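Local atomic coordinates of putative Transcriptional Regulator (Rhodococcus sp., PDB entry 2IA2), a protein that probably binds DNA as a dimeric transcriptional regulator of the IclR family, through a winged helix-turn-helix domain joined to a GAF-like C-terminal domain. Residues A[27-30]-A[36-39]; A[97-102]-A[257-262]; A[104-109]-A[246-251]. All coordinates share one frame; numbering follows the deposited sequence.

Overall arrangement
Interaction 1 lies in the helix-turn-helix part of the chain, while interactions 2 and 3 both join helix 92-107 to helix 246-264 in the IclR C-terminal domain. Interaction 3 is nested inside the chain loop that interaction 2 closes; their centres are about 13 Å apart, so the two helices are tied at two successive places. The centre of interaction 1 lies about 29 Å from that of interaction 2 and about 39 Å from that of interaction 3, though its nearest atoms come within about 9 Å of those of interaction 2. Interactions 1 and 2 both touch the second subunit, whereas no other chain of the assembly touches interaction 3.

Interaction 1: residues A[27-30]-A[36-39]; sequences IRCF and RRTL
The backbone O of Cys-29 accepts two hydrogen bonds from one guanidinium, from Arg-37 NH2 at 2.8 Å and from Arg-37 NE at 2.9 Å. This is a side-on grip in which the oxygen lies within 1° of the guanidinium plane. Seen from the carbonyl, the two donors differ. NH2 approaches in the carbonyl plane, while NE comes from above it, 58° out. The side chain gets there by running extended from CG to NE. Along the way Arg-37 CD passes 3.7 Å from Cys-29 SG, and the aliphatic base of the arginine comes up obliquely to the Phe-30 ring, with Arg-37 CB 4.0 Å from Phe-30 CE2. With chi1 of 87°, the sulfur of Cys-29 is placed between its own backbone N and carbonyl carbon; there it lies over one face of the Phe-30 ring, offset toward the rim. Arg-37 NH1 forms a salt bridge with Asp-41, so the guanidinium is held from two directions and its rotation is probably fixed. The contact thus links the C-terminal end region of helix 18-28 to the short strand 37-38, which pairs with strand 72-75 through Arg-37 and Phe-73. Within this IclR helix-turn-helix domain, helix 39-46 packs against Cys-29 and Arg-37 through Ala-45, Leu-75 lies against Phe-30, and Ser-89 of the second subunit also packs on Phe-30.

Interaction 2: residues A[97-102]-A[257-262]; sequences QPHLEK and EQDLAT
The imidazole of His-99 meets the carboxylate of Asp-259 with its edge, Asp-259 OD2 lying in the ring plane. The two flat groups are turned 51° against each other. His-99 NE2 donates to Asp-259 OD2 over 2.7 Å, in a fairly straight bond with an N-H...O angle of 159°. Asp-259 OD2, in contrast, accepts the bond from above the carboxylate plane. Beside the bond, His-99 CE1 is 3.4 Å from Asp-259 OD2. With CG anti to the carbonyl carbon (chi1 -63°), the imidazole reaches toward helix 246-264, and two helices whose nearest CA atoms, those of His-99 and Asp-259, are 9.8 Å apart are here joined through side chains alone. Lys-102 NZ, 6.2 Å from Asp-259 OD2, would add a weak favourable field without touching it. Asp-255 and Ile-256 also pack on His-99, and Val-95 on Asp-259, while Pro-77 of the second subunit lies against the aspartate. Within helix 92-107, Gln-97 NE2 reaches Glu-101 OE2 at 3.2 Å, one turn on, and also bonds to the backbone O of Arg-126. In helix 246-264, Thr-262 OG1 bonds back to the O of Gln-258. The arrangement is a His-carboxylate hydrogen bond between helix 92-107 and the C-terminal helix 246-264 of the GAF-like domain, with both helices lying against its antiparallel sheet.

Interaction 3: residues A[104-109]-A[246-251]; sequences SHKVHE and IPSLRV
This is a small helix-to-helix contact, part polar and part apolar, in which the C-terminal end of helix 92-107 meets the first turn of helix 246-264 in the IclR C-terminal domain. Its polar half is a single hydrogen bond from Lys-106 NZ to Ser-248 OG, 2.9 Å long. The lysine reaches the serine with a fully extended chain, whose CG is set anti to the backbone N (chi1 -176°); its last methylenes run alongside the hydroxyl, with Lys-106 CE 3.7 Å from Ser-248 OG. The apolar half lies beside it, where Val-107 CG1 rests 4.2 Å from Ser-248 CB. The serine is therefore held at two points, by an ammonium group at its oxygen and a methyl group at its carbon. Exposed Lys-106 borders the contact, while Val-107 and Ser-248 are buried, and Leu-245 also packs on Val-107. Replacing Ser-248 by alanine removes the hydroxyl, and the ammonium of Lys-106 would probably lose its mate on this helix and the end of that long chain be set free to turn. Helix 92-107 finishes here: His-108 takes a positive phi of 58°, and the chain turns toward strand 110-117. Across this turn Ser-104 OG donates to the backbone O of Glu-109 over 2.6 Å in the carbonyl plane. Beyond it, the buried carboxylate of Glu-109 is answered by salt bridges to Arg-131 and Arg-235. On the inner side of helix 246-264, Leu-249 packs on Val-227 and Ile-229 of strand 223-232. Two helices, one from the N-terminal part of the domain and one from its C-terminal end, packed together against a central antiparallel sheet are characteristic of the GAF-like fold, which in IclR relatives forms the effector-binding domain.

Interaction 1: residues A[27-30]-A[36-39]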
ATOM      1  N   ILE A  27       6.695   7.365  17.811  1.00 24.25           N
ATOM      2  CA  ILE A  27       7.029   7.216  16.386  1.00 23.08           C
ATOM      3  C   ILE A  27       5.946   7.933  15.584  1.00 24.31           C
ATOM      4  O   ILE A  27       6.277   8.663  14.644  1.00 23.75           O
ATOM      5  CB  ILE A  27       7.040   5.707  15.934  1.00 23.46           C
ATOM      6  CG1 ILE A  27       8.223   4.974  16.563  1.00 23.97           C
ATOM      7  CG2 ILE A  27       7.056   5.580  14.397  1.00 23.97           C
ATOM      8  CD1 ILE A  27       8.216   3.462  16.331  1.00 22.39           C
ATOM      9  N   ARG A  28       4.668   7.761  15.973  1.00 23.74           N
ATOM     10  CA  ARG A  28       3.545   8.357  15.207  1.00 25.28           C
ATOM     11  C   ARG A  28       3.484   9.901  15.281  1.00 25.33           C
ATOM     12  O   ARG A  28       2.787  10.537  14.470  1.00 26.80           O
ATOM     13  CB  ARG A  28       2.162   7.843  15.723  1.00 25.34           C
ATOM     14  CG  ARG A  28       1.904   6.368  15.569  1.00 29.73           C
ATOM     15  CD  ARG A  28       1.315   5.964  14.285  1.00 31.15           C
ATOM     16  NE  ARG A  28       0.139   6.740  13.841  1.00 33.14           N
ATOM     17  CZ  ARG A  28      -1.119   6.299  13.890  1.00 34.94           C
ATOM     18  NH1 ARG A  28      -1.391   5.120  14.419  1.00 32.88           N
ATOM     19  NH2 ARG A  28      -2.106   7.045  13.403  1.00 35.10           N
ATOM     20  N   CYS A  29       4.152  10.502  16.250  1.00 23.72           N
ATOM     21  CA  CYS A  29       4.046  11.960  16.404  1.00 24.76           C
ATOM     22  C   CYS A  29       4.851  12.757  15.356  1.00 25.41           C
ATOM     23  O   CYS A  29       4.667  13.956  15.242  1.00 26.78           O
ATOM     24  CB  CYS A  29       4.314  12.424  17.869  1.00 24.84           C
ATOM     25  SG  CYS A  29       6.077  12.686  18.176  1.00 27.13           S
ATOM     26  N   PHE A  30       5.696  12.084  14.569  1.00 23.67           N
ATOM     27  CA  PHE A  30       6.328  12.685  13.373  1.00 24.33           C
ATOM     28  C   PHE A  30       5.449  12.649  12.109  1.00 26.69           C
ATOM     29  O   PHE A  30       4.764  11.671  11.815  1.00 27.26           O
ATOM     30  CB  PHE A  30       7.716  12.047  13.141  1.00 23.04           C
ATOM     31  CG  PHE A  30       8.591  12.097  14.382  1.00 22.70           C
ATOM     32  CD1 PHE A  30       8.551  11.076  15.295  1.00 23.81           C
ATOM     33  CD2 PHE A  30       9.394  13.212  14.663  1.00 26.89           C
ATOM     34  CE1 PHE A  30       9.291  11.106  16.500  1.00 23.70           C
ATOM     35  CE2 PHE A  30      10.177  13.269  15.882  1.00 25.23           C
ATOM     36  CZ  PHE A  30      10.141  12.212  16.769  1.00 26.44           C
ATOM     37  N   ARG A  36      10.982  17.235  12.533  1.00 36.74           N
ATOM     38  CA  ARG A  36      11.909  17.079  13.632  1.00 37.67           C
ATOM     39  C   ARG A  36      11.201  17.633  14.880  1.00 35.79           C
ATOM     40  O   ARG A  36      10.420  18.572  14.769  1.00 34.63           O
ATOM     41  CB  ARG A  36      13.212  17.848  13.373  1.00 38.69           C
ATOM     42  CG  ARG A  36      13.987  17.302  12.166  1.00 43.76           C
ATOM     43  CD  ARG A  36      15.463  17.775  12.119  1.00 46.22           C
ATOM     44  NE  ARG A  36      16.234  16.903  11.197  1.00 59.50           N
ATOM     45  CZ  ARG A  36      17.570  16.853  11.108  1.00 63.97           C
ATOM     46  NH1 ARG A  36      18.332  17.631  11.885  1.00 66.88           N
ATOM     47  NH2 ARG A  36      18.152  16.023  10.242  1.00 65.58           N
ATOM     48  N   ARG A  37      11.489  17.079  16.055  1.00 33.12           N
ATOM     49  CA  ARG A  37      10.875  17.613  17.272  1.00 34.20           C
ATOM     50  C   ARG A  37      11.842  17.649  18.441  1.00 33.54           C
ATOM     51  O   ARG A  37      12.734  16.784  18.523  1.00 32.94           O
ATOM     52  CB  ARG A  37       9.657  16.773  17.688  1.00 32.57           C
ATOM     53  CG  ARG A  37       8.424  16.831  16.785  1.00 34.36           C
ATOM     54  CD  ARG A  37       7.343  16.118  17.559  1.00 35.06           C
ATOM     55  NE  ARG A  37       6.069  15.912  16.898  1.00 32.95           N
ATOM     56  CZ  ARG A  37       4.997  16.682  17.054  1.00 33.95           C
ATOM     57  NH1 ARG A  37       5.065  17.792  17.766  1.00 34.14           N
ATOM     58  NH2 ARG A  37       3.857  16.378  16.444  1.00 31.64           N
ATOM     59  N   THR A  38      11.675  18.634  19.333  1.00 33.34           N
ATOM     60  CA  THR A  38      12.470  18.661  20.577  1.00 33.60           C
ATOM     61  C   THR A  38      11.846  17.669  21.562  1.00 31.82           C
ATOM     62  O   THR A  38      10.685  17.245  21.373  1.00 31.16           O
ATOM     63  CB  THR A  38      12.431  20.027  21.286  1.00 34.76           C
ATOM     64  OG1 THR A  38      11.056  20.372  21.482  1.00 34.02           O
ATOM     65  CG2 THR A  38      13.139  21.126  20.479  1.00 36.29           C
ATOM     66  N   LEU A  39      12.597  17.303  22.597  1.00 31.07           N
ATOM     67  CA  LEU A  39      12.031  16.574  23.720  1.00 30.17           C
ATOM     68  C   LEU A  39      10.703  17.162  24.266  1.00 30.83           C
ATOM     69  O   LEU A  39       9.722  16.445  24.409  1.00 30.65           O
ATOM     70  CB  LEU A  39      13.072  16.414  24.844  1.00 30.68           C
ATOM     71  CG  LEU A  39      12.668  15.598  26.080  1.00 30.93           C
ATOM     72  CD1 LEU A  39      12.167  14.166  25.746  1.00 29.11           C
ATOM     73  CD2 LEU A  39      13.778  15.517  27.123  1.00 30.55           C
TER

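Interaction 2: residues A[97-102]-A[257-262]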
ATOM      1  N   GLN A  97     -11.221  -8.743   2.779  1.00 25.19           N
ATOM      2  CA  GLN A  97     -11.510  -9.981   3.539  1.00 25.93           C
ATOM      3  C   GLN A  97     -11.795  -9.845   5.054  1.00 26.41           C
ATOM      4  O   GLN A  97     -12.851 -10.263   5.497  1.00 27.08           O
ATOM      5  CB  GLN A  97     -10.497 -11.114   3.230  1.00 27.12           C
ATOM      6  CG  GLN A  97     -11.015 -12.539   3.542  1.00 28.17           C
ATOM      7  CD  GLN A  97     -12.237 -12.921   2.682  1.00 30.78           C
ATOM      8  OE1 GLN A  97     -12.326 -12.564   1.511  1.00 32.06           O
ATOM      9  NE2 GLN A  97     -13.137 -13.668   3.250  1.00 30.70           N
ATOM     10  N   PRO A  98     -10.855  -9.298   5.858  1.00 26.91           N
ATOM     11  CA  PRO A  98     -11.146  -9.261   7.292  1.00 27.47           C
ATOM     12  C   PRO A  98     -12.411  -8.434   7.611  1.00 27.19           C
ATOM     13  O   PRO A  98     -13.093  -8.712   8.585  1.00 28.48           O
ATOM     14  CB  PRO A  98      -9.896  -8.628   7.928  1.00 28.33           C
ATOM     15  CG  PRO A  98      -8.974  -8.276   6.830  1.00 28.86           C
ATOM     16  CD  PRO A  98      -9.527  -8.723   5.514  1.00 27.60           C
ATOM     17  N   HIS A  99     -12.732  -7.475   6.771  1.00 25.80           N
ATOM     18  CA  HIS A  99     -13.883  -6.652   6.984  1.00 24.93           C
ATOM     19  C   HIS A  99     -15.157  -7.391   6.624  1.00 24.06           C
ATOM     20  O   HIS A  99     -16.106  -7.284   7.302  1.00 25.12           O
ATOM     21  CB  HIS A  99     -13.771  -5.344   6.224  1.00 24.41           C
ATOM     22  CG  HIS A  99     -12.625  -4.494   6.656  1.00 24.75           C
ATOM     23  ND1 HIS A  99     -12.557  -3.907   7.888  1.00 26.92           N
ATOM     24  CD2 HIS A  99     -11.490  -4.159   6.026  1.00 22.80           C
ATOM     25  CE1 HIS A  99     -11.434  -3.241   7.997  1.00 22.47           C
ATOM     26  NE2 HIS A  99     -10.768  -3.378   6.875  1.00 26.59           N
ATOM     27  N   LEU A 100     -15.118  -8.180   5.576  1.00 22.60           N
ATOM     28  CA  LEU A 100     -16.241  -9.092   5.256  1.00 24.20           C
ATOM     29  C   LEU A 100     -16.453 -10.095   6.344  1.00 24.24           C
ATOM     30  O   LEU A 100     -17.602 -10.414   6.674  1.00 23.90           O
ATOM     31  CB  LEU A 100     -16.007  -9.838   3.940  1.00 22.86           C
ATOM     32  CG  LEU A 100     -15.940  -8.920   2.715  1.00 24.51           C
ATOM     33  CD1 LEU A 100     -15.866  -9.805   1.437  1.00 19.23           C
ATOM     34  CD2 LEU A 100     -17.073  -7.877   2.662  1.00 19.30           C
ATOM     35  N   GLU A 101     -15.349 -10.609   6.908  1.00 25.01           N
ATOM     36  CA  GLU A 101     -15.474 -11.630   7.941  1.00 27.68           C
ATOM     37  C   GLU A 101     -16.175 -11.049   9.146  1.00 27.80           C
ATOM     38  O   GLU A 101     -17.072 -11.688   9.674  1.00 29.90           O
ATOM     39  CB  GLU A 101     -14.144 -12.226   8.388  1.00 28.21           C
ATOM     40  CG  GLU A 101     -13.447 -13.091   7.358  1.00 33.40           C
ATOM     41  CD  GLU A 101     -14.121 -14.462   7.120  1.00 39.83           C
ATOM     42  OE1 GLU A 101     -14.940 -14.986   7.954  1.00 40.24           O
ATOM     43  OE2 GLU A 101     -13.806 -15.020   6.045  1.00 42.12           O
ATOM     44  N   LYS A 102     -15.794  -9.842   9.570  1.00 28.55           N
ATOM     45  CA  LYS A 102     -16.460  -9.158  10.695  1.00 30.15           C
ATOM     46  C   LYS A 102     -17.923  -8.882  10.395  1.00 28.72           C
ATOM     47  O   LYS A 102     -18.767  -9.132  11.239  1.00 29.83           O
ATOM     48  CB  LYS A 102     -15.730  -7.869  11.134  1.00 30.03           C
ATOM     49  CG  LYS A 102     -14.281  -8.148  11.619  1.00 35.34           C
ATOM     50  CD  LYS A 102     -13.378  -6.901  11.950  1.00 35.21           C
ATOM     51  CE  LYS A 102     -11.822  -7.197  11.749  1.00 42.07           C
ATOM     52  NZ  LYS A 102     -11.088  -6.441  10.551  1.00 48.42           N
ATOM     53  N   GLU A 257     -12.726   1.178   2.488  1.00 25.10           N
ATOM     54  CA  GLU A 257     -12.204   2.407   1.857  1.00 26.41           C
ATOM     55  C   GLU A 257     -10.988   2.967   2.559  1.00 24.82           C
ATOM     56  O   GLU A 257     -10.027   3.351   1.913  1.00 24.43           O
ATOM     57  CB  GLU A 257     -13.248   3.529   1.898  1.00 26.69           C
ATOM     58  CG  GLU A 257     -14.264   3.309   0.859  1.00 30.74           C
ATOM     59  CD  GLU A 257     -15.300   4.441   0.801  1.00 33.29           C
ATOM     60  OE1 GLU A 257     -15.374   5.253   1.751  1.00 35.98           O
ATOM     61  OE2 GLU A 257     -16.039   4.488  -0.191  1.00 30.68           O
ATOM     62  N   GLN A 258     -11.078   3.049   3.876  1.00 24.70           N
ATOM     63  CA  GLN A 258     -10.058   3.724   4.646  1.00 25.98           C
ATOM     64  C   GLN A 258      -8.792   2.881   4.583  1.00 25.18           C
ATOM     65  O   GLN A 258      -7.727   3.419   4.416  1.00 24.22           O
ATOM     66  CB  GLN A 258     -10.462   3.887   6.096  1.00 25.14           C
ATOM     67  CG  GLN A 258     -11.561   4.886   6.284  1.00 34.66           C
ATOM     68  CD  GLN A 258     -11.790   5.206   7.735  1.00 42.55           C
ATOM     69  OE1 GLN A 258     -11.095   4.685   8.633  1.00 46.01           O
ATOM     70  NE2 GLN A 258     -12.752   6.072   7.986  1.00 45.08           N
ATOM     71  N   ASP A 259      -8.927   1.559   4.693  1.00 24.80           N
ATOM     72  CA  ASP A 259      -7.753   0.660   4.619  1.00 24.87           C
ATOM     73  C   ASP A 259      -7.133   0.684   3.233  1.00 24.43           C
ATOM     74  O   ASP A 259      -5.917   0.583   3.047  1.00 24.07           O
ATOM     75  CB  ASP A 259      -8.141  -0.801   5.007  1.00 25.29           C
ATOM     76  CG  ASP A 259      -8.065  -1.049   6.523  1.00 27.60           C
ATOM     77  OD1 ASP A 259      -7.649  -0.124   7.260  1.00 28.09           O
ATOM     78  OD2 ASP A 259      -8.351  -2.174   6.959  1.00 27.39           O
ATOM     79  N   LEU A 260      -7.978   0.769   2.241  1.00 25.81           N
ATOM     80  CA  LEU A 260      -7.490   0.707   0.877  1.00 28.63           C
ATOM     81  C   LEU A 260      -6.688   1.969   0.627  1.00 28.05           C
ATOM     82  O   LEU A 260      -5.668   1.938  -0.032  1.00 29.18           O
ATOM     83  CB  LEU A 260      -8.665   0.613  -0.074  1.00 28.25           C
ATOM     84  CG  LEU A 260      -8.547   0.127  -1.513  1.00 32.71           C
ATOM     85  CD1 LEU A 260      -8.001  -1.334  -1.632  1.00 31.68           C
ATOM     86  CD2 LEU A 260     -10.009   0.225  -2.063  1.00 32.36           C
ATOM     87  N   ALA A 261      -7.149   3.079   1.176  1.00 27.79           N
ATOM     88  CA  ALA A 261      -6.457   4.335   0.985  1.00 28.46           C
ATOM     89  C   ALA A 261      -5.098   4.284   1.664  1.00 28.18           C
ATOM     90  O   ALA A 261      -4.131   4.747   1.089  1.00 29.37           O
ATOM     91  CB  ALA A 261      -7.303   5.563   1.511  1.00 28.18           C
ATOM     92  N   THR A 262      -5.035   3.729   2.873  1.00 26.80           N
ATOM     93  CA  THR A 262      -3.781   3.642   3.621  1.00 26.68           C
ATOM     94  C   THR A 262      -2.734   2.769   2.913  1.00 26.73           C
ATOM     95  O   THR A 262      -1.532   3.089   2.872  1.00 26.72           O
ATOM     96  CB  THR A 262      -4.061   3.079   5.034  1.00 27.15           C
ATOM     97  OG1 THR A 262      -5.048   3.908   5.666  1.00 27.82           O
ATOM     98  CG2 THR A 262      -2.814   3.014   5.913  1.00 26.90           C
TER

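Interaction 3: residues A[104-109]-A[246-251]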
ATOM      1  N   SER A 104     -20.053 -10.351   8.128  1.00 28.59           N
ATOM      2  CA  SER A 104     -20.771 -11.618   8.093  1.00 29.88           C
ATOM      3  C   SER A 104     -21.009 -12.243   9.446  1.00 31.27           C
ATOM      4  O   SER A 104     -22.082 -12.804   9.704  1.00 31.19           O
ATOM      5  CB  SER A 104     -20.150 -12.595   7.123  1.00 29.60           C
ATOM      6  OG  SER A 104     -20.619 -12.291   5.793  1.00 31.99           O
ATOM      7  N   HIS A 105     -20.031 -12.118  10.322  1.00 32.17           N
ATOM      8  CA  HIS A 105     -20.136 -12.690  11.655  1.00 34.00           C
ATOM      9  C   HIS A 105     -21.076 -11.865  12.502  1.00 34.23           C
ATOM     10  O   HIS A 105     -21.743 -12.410  13.376  1.00 36.06           O
ATOM     11  CB  HIS A 105     -18.775 -12.808  12.354  1.00 34.53           C
ATOM     12  CG  HIS A 105     -18.882 -13.344  13.745  1.00 42.70           C
ATOM     13  ND1 HIS A 105     -19.250 -14.652  14.016  1.00 49.03           N
ATOM     14  CD2 HIS A 105     -18.759 -12.729  14.953  1.00 48.26           C
ATOM     15  CE1 HIS A 105     -19.334 -14.823  15.327  1.00 50.47           C
ATOM     16  NE2 HIS A 105     -19.030 -13.675  15.918  1.00 50.89           N
ATOM     17  N   LYS A 106     -21.144 -10.562  12.249  1.00 32.90           N
ATOM     18  CA  LYS A 106     -22.055  -9.693  12.985  1.00 33.61           C
ATOM     19  C   LYS A 106     -23.544  -9.914  12.612  1.00 33.85           C
ATOM     20  O   LYS A 106     -24.382 -10.019  13.480  1.00 34.75           O
ATOM     21  CB  LYS A 106     -21.664  -8.218  12.784  1.00 32.93           C
ATOM     22  CG  LYS A 106     -22.499  -7.292  13.596  1.00 35.35           C
ATOM     23  CD  LYS A 106     -22.274  -5.914  13.137  1.00 36.48           C
ATOM     24  CE  LYS A 106     -22.840  -4.963  14.146  1.00 40.02           C
ATOM     25  NZ  LYS A 106     -22.797  -3.580  13.583  1.00 40.48           N
ATOM     26  N   VAL A 107     -23.859  -9.965  11.321  1.00 32.40           N
ATOM     27  CA  VAL A 107     -25.253 -10.050  10.856  1.00 30.99           C
ATOM     28  C   VAL A 107     -25.698 -11.451  10.411  1.00 31.51           C
ATOM     29  O   VAL A 107     -26.891 -11.663  10.122  1.00 30.66           O
ATOM     30  CB  VAL A 107     -25.534  -9.004   9.703  1.00 30.86           C
ATOM     31  CG1 VAL A 107     -25.123  -7.577  10.154  1.00 28.58           C
ATOM     32  CG2 VAL A 107     -24.856  -9.402   8.347  1.00 28.20           C
ATOM     33  N   HIS A 108     -24.753 -12.393  10.375  1.00 31.04           N
ATOM     34  CA  HIS A 108     -24.999 -13.794  10.027  1.00 32.09           C
ATOM     35  C   HIS A 108     -25.615 -13.947   8.657  1.00 31.71           C
ATOM     36  O   HIS A 108     -26.630 -14.674   8.485  1.00 31.19           O
ATOM     37  CB  HIS A 108     -25.892 -14.491  11.081  1.00 35.63           C
ATOM     38  CG  HIS A 108     -25.331 -14.403  12.457  1.00 41.23           C
ATOM     39  ND1 HIS A 108     -24.127 -14.986  12.795  1.00 43.97           N
ATOM     40  CD2 HIS A 108     -25.744 -13.717  13.549  1.00 46.01           C
ATOM     41  CE1 HIS A 108     -23.843 -14.695  14.052  1.00 48.75           C
ATOM     42  NE2 HIS A 108     -24.808 -13.927  14.533  1.00 49.66           N
ATOM     43  N   GLU A 109     -25.018 -13.243   7.696  1.00 30.35           N
ATOM     44  CA  GLU A 109     -25.473 -13.260   6.303  1.00 29.38           C
ATOM     45  C   GLU A 109     -24.227 -13.197   5.417  1.00 28.55           C
ATOM     46  O   GLU A 109     -23.203 -12.609   5.790  1.00 27.16           O
ATOM     47  CB  GLU A 109     -26.419 -12.085   5.970  1.00 29.56           C
ATOM     48  CG  GLU A 109     -27.750 -11.947   6.754  1.00 30.13           C
ATOM     49  CD  GLU A 109     -28.675 -13.171   6.635  1.00 33.67           C
ATOM     50  OE1 GLU A 109     -28.561 -13.972   5.665  1.00 33.30           O
ATOM     51  OE2 GLU A 109     -29.525 -13.332   7.533  1.00 34.24           O
ATOM     52  N   ILE A 246     -28.367  -2.682   6.702  1.00 27.54           N
ATOM     53  CA  ILE A 246     -27.788  -1.646   5.861  1.00 28.01           C
ATOM     54  C   ILE A 246     -26.841  -0.727   6.692  1.00 27.38           C
ATOM     55  O   ILE A 246     -25.807  -0.383   6.209  1.00 27.64           O
ATOM     56  CB  ILE A 246     -28.876  -0.848   5.084  1.00 28.63           C
ATOM     57  CG1 ILE A 246     -29.483  -1.745   4.002  1.00 28.04           C
ATOM     58  CG2 ILE A 246     -28.282   0.520   4.505  1.00 29.21           C
ATOM     59  CD1 ILE A 246     -30.774  -1.208   3.384  1.00 29.03           C
ATOM     60  N   PRO A 247     -27.181  -0.367   7.960  1.00 28.59           N
ATOM     61  CA  PRO A 247     -26.226   0.433   8.773  1.00 27.74           C
ATOM     62  C   PRO A 247     -24.841  -0.192   8.890  1.00 27.14           C
ATOM     63  O   PRO A 247     -23.843   0.501   8.772  1.00 27.37           O
ATOM     64  CB  PRO A 247     -26.905   0.481  10.160  1.00 28.97           C
ATOM     65  CG  PRO A 247     -28.401   0.413   9.807  1.00 28.79           C
ATOM     66  CD  PRO A 247     -28.442  -0.617   8.707  1.00 28.65           C
ATOM     67  N   SER A 248     -24.788  -1.496   9.125  1.00 27.73           N
ATOM     68  CA  SER A 248     -23.509  -2.199   9.219  1.00 28.46           C
ATOM     69  C   SER A 248     -22.809  -2.249   7.881  1.00 26.79           C
ATOM     70  O   SER A 248     -21.621  -2.060   7.820  1.00 26.60           O
ATOM     71  CB  SER A 248     -23.732  -3.622   9.761  1.00 28.12           C
ATOM     72  OG  SER A 248     -24.231  -3.521  11.062  1.00 28.75           O
ATOM     73  N   LEU A 249     -23.564  -2.517   6.812  1.00 26.66           N
ATOM     74  CA  LEU A 249     -23.012  -2.514   5.448  1.00 25.38           C
ATOM     75  C   LEU A 249     -22.302  -1.163   5.138  1.00 24.90           C
ATOM     76  O   LEU A 249     -21.192  -1.136   4.610  1.00 23.02           O
ATOM     77  CB  LEU A 249     -24.135  -2.832   4.450  1.00 25.18           C
ATOM     78  CG  LEU A 249     -23.703  -2.728   2.970  1.00 27.85           C
ATOM     79  CD1 LEU A 249     -22.653  -3.745   2.654  1.00 27.75           C
ATOM     80  CD2 LEU A 249     -24.873  -2.895   2.059  1.00 30.50           C
ATOM     81  N   ARG A 250     -22.918  -0.035   5.521  1.00 26.15           N
ATOM     82  CA  ARG A 250     -22.307   1.284   5.312  1.00 26.93           C
ATOM     83  C   ARG A 250     -20.990   1.443   6.029  1.00 26.27           C
ATOM     84  O   ARG A 250     -20.008   1.989   5.475  1.00 27.30           O
ATOM     85  CB  ARG A 250     -23.274   2.420   5.716  1.00 26.20           C
ATOM     86  CG  ARG A 250     -24.302   2.755   4.657  1.00 27.28           C
ATOM     87  CD  ARG A 250     -25.152   3.953   5.165  1.00 30.68           C
ATOM     88  NE  ARG A 250     -26.392   4.168   4.416  1.00 30.57           N
ATOM     89  CZ  ARG A 250     -26.459   4.905   3.304  1.00 34.57           C
ATOM     90  NH1 ARG A 250     -25.357   5.482   2.799  1.00 31.82           N
ATOM     91  NH2 ARG A 250     -27.620   5.045   2.673  1.00 35.56           N
ATOM     92  N   VAL A 251     -20.949   0.965   7.271  1.00 27.53           N
ATOM     93  CA  VAL A 251     -19.737   1.066   8.081  1.00 26.45           C
ATOM     94  C   VAL A 251     -18.630   0.171   7.506  1.00 25.76           C
ATOM     95  O   VAL A 251     -17.481   0.559   7.482  1.00 26.52           O
ATOM     96  CB  VAL A 251     -20.025   0.789   9.577  1.00 27.48           C
ATOM     97  CG1 VAL A 251     -18.737   0.771  10.373  1.00 28.20           C
ATOM     98  CG2 VAL A 251     -20.957   1.916  10.180  1.00 27.78           C
TER